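Local coordinates for apoptosis regulator CED-9 (Caenorhabditis elegans, PDB 1OHU), which restrains programmed cell death in the worm by sequestering the caspase activator CED-4 until the BH3-only protein EGL-1 binds and releases it, at residues I108-G111 with G112-A115; V128-L131 with F132-S136. The protein carries 3 engineered substitutions. All coordinates share one frame; numbering follows the deposited sequence.

Contact 1: residues I108-G111 with G112-A115; sequences ISFG and GFVA
One face of the Phe110 ring carries the CG2 methyl of Val114, which stands 3.5 Å from the ring centroid and 19° off the ring normal, a CH-pi contact one helical turn apart. The methyl leans toward the far end of the ring, 3.4 Å from Phe110 CZ. Two torsions bring this about: Phe110 has CG anti to the backbone N (chi1 179°), which carries the ring along the helix toward Val114, and CG2 of Val114 is set anti to its own carbonyl carbon. The Phe113 ring meets Phe110 more loosely, with Phe113 CD2 4.4 Å from Phe110 CD1, and both rings also engage Phe64 of helix 44-71, edge-to-face in the case of Phe110. This turn belongs to helix 101-118, the buried central helix of the Bcl-2 fold, and Ile108-Gly112 form the end of the predicted BH1 motif, which begins ahead of the helix. Four successive i to i+4 backbone bonds hold it, from Gly112 N to Ile108 O (2.8 Å, 168° at the hydrogen) through Ala115 N to Gly111 O (2.9 Å). At Gly111, which has no side chain, the CD1 methyl of Leu131, on helix 128-144, lies 3.3 Å from Gly111 O.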
loop_
_atom_site.group_PDB
_atom_site.type_symbol
_atom_site.label_atom_id
_atom_site.label_comp_id
_atom_site.label_asym_id
_atom_site.label_seq_id
_atom_site.Cartn_x
_atom_site.Cartn_y
_atom_site.Cartn_z
ATOM N N ILE A 108 -0.169 1.292 -1.919
ATOM C CA ILE A 108 -0.178 0.395 -0.769
ATOM C C ILE A 108 -1.576 0.392 -0.145
ATOM O O ILE A 108 -2.124 -0.666 0.168
ATOM C CB ILE A 108 0.865 0.827 0.291
ATOM C CG1 ILE A 108 2.279 0.658 -0.272
ATOM C CG2 ILE A 108 0.708 -0.006 1.549
ATOM C CD1 ILE A 108 3.389 0.970 0.716
ATOM N N SER A 109 -2.149 1.584 0.014
ATOM C CA SER A 109 -3.478 1.727 0.587
ATOM C C SER A 109 -4.496 0.929 -0.229
ATOM O O SER A 109 -5.308 0.182 0.325
ATOM C CB SER A 109 -3.895 3.203 0.614
ATOM O OG SER A 109 -5.130 3.359 1.298
ATOM N N PHE A 110 -4.446 1.091 -1.546
ATOM C CA PHE A 110 -5.363 0.392 -2.437
ATOM C C PHE A 110 -5.151 -1.116 -2.356
ATOM O O PHE A 110 -6.108 -1.881 -2.353
ATOM C CB PHE A 110 -5.161 0.854 -3.877
ATOM C CG PHE A 110 -6.063 0.162 -4.859
ATOM C CD1 PHE A 110 -7.445 0.261 -4.733
ATOM C CD2 PHE A 110 -5.534 -0.624 -5.879
ATOM C CE1 PHE A 110 -8.292 -0.421 -5.610
ATOM C CE2 PHE A 110 -6.367 -1.306 -6.758
ATOM C CZ PHE A 110 -7.750 -1.207 -6.624
ATOM N N GLY A 111 -3.887 -1.531 -2.307
ATOM C CA GLY A 111 -3.566 -2.947 -2.222
ATOM C C GLY A 111 -4.158 -3.530 -0.957
ATOM O O GLY A 111 -4.807 -4.574 -0.993
ATOM N N GLY A 112 -3.943 -2.847 0.163
ATOM C CA GLY A 112 -4.485 -3.327 1.422
ATOM C C GLY A 112 -6.000 -3.391 1.367
ATOM O O GLY A 112 -6.611 -4.328 1.862
ATOM N N PHE A 113 -6.598 -2.373 0.759
ATOM C CA PHE A 113 -8.044 -2.268 0.613
ATOM C C PHE A 113 -8.623 -3.460 -0.153
ATOM O O PHE A 113 -9.591 -4.080 0.282
ATOM C CB PHE A 113 -8.391 -0.975 -0.135
ATOM C CG PHE A 113 -9.861 -0.799 -0.401
ATOM C CD1 PHE A 113 -10.723 -0.405 0.615
ATOM C CD2 PHE A 113 -10.384 -1.022 -1.675
ATOM C CE1 PHE A 113 -12.087 -0.234 0.367
ATOM C CE2 PHE A 113 -11.739 -0.854 -1.931
ATOM C CZ PHE A 113 -12.595 -0.457 -0.905
ATOM N N VAL A 114 -8.031 -3.763 -1.303
ATOM C CA VAL A 114 -8.488 -4.875 -2.132
ATOM C C VAL A 114 -8.241 -6.224 -1.448
ATOM O O VAL A 114 -9.081 -7.114 -1.494
ATOM C CB VAL A 114 -7.772 -4.877 -3.493
ATOM C CG1 VAL A 114 -8.362 -5.961 -4.381
ATOM C CG2 VAL A 114 -7.917 -3.517 -4.149
ATOM N N ALA A 115 -7.078 -6.374 -0.828
ATOM C CA ALA A 115 -6.750 -7.610 -0.128
ATOM C C ALA A 115 -7.849 -7.907 0.890
ATOM O O ALA A 115 -8.328 -9.034 0.983
ATOM C CB ALA A 115 -5.411 -7.472 0.575
#

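Contact 2: residues V128-L131 with F132-S136; sequences VRNL and FVYTS
Asn130 O lies over one face of the Tyr134 ring, 3.2 Å from its CG and displaced from the middle of the ring, while the same oxygen accepts the backbone bond from Tyr134 N (2.9 Å, nearly straight at 176°). Tyr134 has CG beside its backbone N (chi1 -64°), which folds the ring back along the preceding turn until CZ nears Asn130 CB at 4.2 Å. On another side of the helix, Leu131 O is gripped twice: Thr135 N donates at 3.0 Å and Thr135 OG1 at 2.8 Å, the two arriving from opposite faces of the carbonyl plane. Phe132 O likewise takes two bonds, from Ser136 N and from Ser136 OG (2.9 Å), the hydroxyl lying above the carbonyl plane, so both hydroxyls donate back to carbonyls of their own helix. Phe132 turns the edge of its ring to Arg129 O, with CD1 3.4 Å from that oxygen.

Farther out, Tyr134 OH is hydrogen-bonded to Ile77 O and its ring meets Phe79, which would help hold the far end of the side chain. Phe132 packs on Val17 and Val18 of helix 13-27, whereas Leu131 lies against Tyr82 and against Val114 of helix 101-118. Hydroxyl-to-carbonyl bonds back to i-4 are a recurrent feature of serine and threonine within helices, found here in the first turns of helix 128-144 of the all-helical Bcl-2 fold.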
loop_
_atom_site.group_PDB
_atom_site.type_symbol
_atom_site.label_atom_id
_atom_site.label_comp_id
_atom_site.label_asym_id
_atom_site.label_seq_id
_atom_site.Cartn_x
_atom_site.Cartn_y
_atom_site.Cartn_z
ATOM N N VAL A 128 -4.365 -12.968 -2.850
ATOM C CA VAL A 128 -3.878 -11.887 -2.020
ATOM C C VAL A 128 -2.354 -11.866 -2.121
ATOM O O VAL A 128 -1.754 -10.791 -2.129
ATOM C CB VAL A 128 -4.278 -12.072 -0.547
ATOM C CG1 VAL A 128 -3.561 -11.037 0.318
ATOM C CG2 VAL A 128 -5.791 -11.931 -0.401
ATOM N N ARG A 129 -1.727 -13.046 -2.206
ATOM C CA ARG A 129 -0.265 -13.098 -2.297
ATOM C C ARG A 129 0.212 -12.428 -3.577
ATOM O O ARG A 129 1.125 -11.613 -3.548
ATOM C CB ARG A 129 0.273 -14.533 -2.253
ATOM C CG ARG A 129 1.816 -14.572 -2.148
ATOM C CD ARG A 129 2.421 -15.958 -2.395
ATOM N NE ARG A 129 3.880 -15.902 -2.557
ATOM C CZ ARG A 129 4.734 -15.603 -1.582
ATOM N NH1 ARG A 129 4.281 -15.335 -0.364
ATOM N NH2 ARG A 129 6.041 -15.557 -1.825
ATOM N N ASN A 130 -0.412 -12.768 -4.697
ATOM C CA ASN A 130 -0.049 -12.160 -5.970
ATOM C C ASN A 130 -0.227 -10.644 -5.907
ATOM O O ASN A 130 0.594 -9.912 -6.447
ATOM C CB ASN A 130 -0.894 -12.751 -7.104
ATOM C CG ASN A 130 -0.408 -14.127 -7.536
ATOM O OD1 ASN A 130 -1.140 -14.890 -8.171
ATOM N ND2 ASN A 130 0.841 -14.443 -7.209
ATOM N N LEU A 131 -1.290 -10.180 -5.243
ATOM C CA LEU A 131 -1.548 -8.741 -5.117
ATOM C C LEU A 131 -0.369 -8.122 -4.383
ATOM O O LEU A 131 0.107 -7.055 -4.746
ATOM C CB LEU A 131 -2.826 -8.465 -4.301
ATOM C CG LEU A 131 -3.723 -7.245 -4.621
ATOM C CD1 LEU A 131 -4.427 -6.818 -3.330
ATOM C CD2 LEU A 131 -2.939 -6.077 -5.200
ATOM N N PHE A 132 0.079 -8.798 -3.330
ATOM C CA PHE A 132 1.217 -8.333 -2.536
ATOM C C PHE A 132 2.463 -8.179 -3.420
ATOM O O PHE A 132 3.123 -7.142 -3.396
ATOM C CB PHE A 132 1.447 -9.312 -1.360
ATOM C CG PHE A 132 2.890 -9.518 -0.987
ATOM C CD1 PHE A 132 3.503 -10.750 -1.211
ATOM C CD2 PHE A 132 3.649 -8.477 -0.461
ATOM C CE1 PHE A 132 4.853 -10.941 -0.929
ATOM C CE2 PHE A 132 5.001 -8.651 -0.174
ATOM C CZ PHE A 132 5.608 -9.890 -0.411
ATOM N N VAL A 133 2.762 -9.190 -4.224
ATOM C CA VAL A 133 3.928 -9.146 -5.112
ATOM C C VAL A 133 3.818 -8.039 -6.168
ATOM O O VAL A 133 4.751 -7.255 -6.360
ATOM C CB VAL A 133 4.122 -10.503 -5.819
ATOM C CG1 VAL A 133 5.374 -10.469 -6.681
ATOM C CG2 VAL A 133 4.214 -11.624 -4.777
ATOM N N TYR A 134 2.683 -7.975 -6.858
ATOM C CA TYR A 134 2.488 -6.949 -7.878
ATOM C C TYR A 134 2.765 -5.582 -7.259
ATOM O O TYR A 134 3.537 -4.790 -7.792
ATOM C CB TYR A 134 1.048 -6.964 -8.397
ATOM C CG TYR A 134 0.634 -8.218 -9.124
ATOM C CD1 TYR A 134 -0.708 -8.463 -9.396
ATOM C CD2 TYR A 134 1.581 -9.150 -9.568
ATOM C CE1 TYR A 134 -1.107 -9.605 -10.091
ATOM C CE2 TYR A 134 1.194 -10.297 -10.266
ATOM C CZ TYR A 134 -0.153 -10.519 -10.524
ATOM O OH TYR A 134 -0.560 -11.652 -11.206
ATOM N N THR A 135 2.128 -5.318 -6.122
ATOM C CA THR A 135 2.281 -4.038 -5.436
ATOM C C THR A 135 3.748 -3.743 -5.109
ATOM O O THR A 135 4.258 -2.666 -5.411
ATOM C CB THR A 135 1.433 -4.010 -4.135
ATOM O OG1 THR A 135 0.056 -4.276 -4.453
ATOM C CG2 THR A 135 1.527 -2.641 -3.464
ATOM N N SER A 136 4.427 -4.715 -4.513
ATOM C CA SER A 136 5.835 -4.569 -4.141
ATOM C C SER A 136 6.735 -4.339 -5.357
ATOM O O SER A 136 7.629 -3.499 -5.336
ATOM C CB SER A 136 6.313 -5.821 -3.404
ATOM O OG SER A 136 5.518 -6.091 -2.261
#

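In the fold
From the N terminus, helices 13-27, 44-71 and 79-86 come before either contact. Contact 1 then lies within helix 101-118, and contact 2 follows in helix 128-144, the next helix along the chain. Both are local to a single helix, so neither closes a loop; they stand in series, without nesting or crossing. Their centres are 10 Å apart, and they also meet where Ala115 CB approaches Val128 CG1 at 4.0 Å, beside the Leu131 side chain. Helix 13-27, which contains most of the predicted BH4 motif, touches both, through Ile108, Ser109 and Ala115 in contact 1 and Phe132 and Ser136 in contact 2. Helix 44-71 packs on contact 1, and helix 79-86 on contact 2.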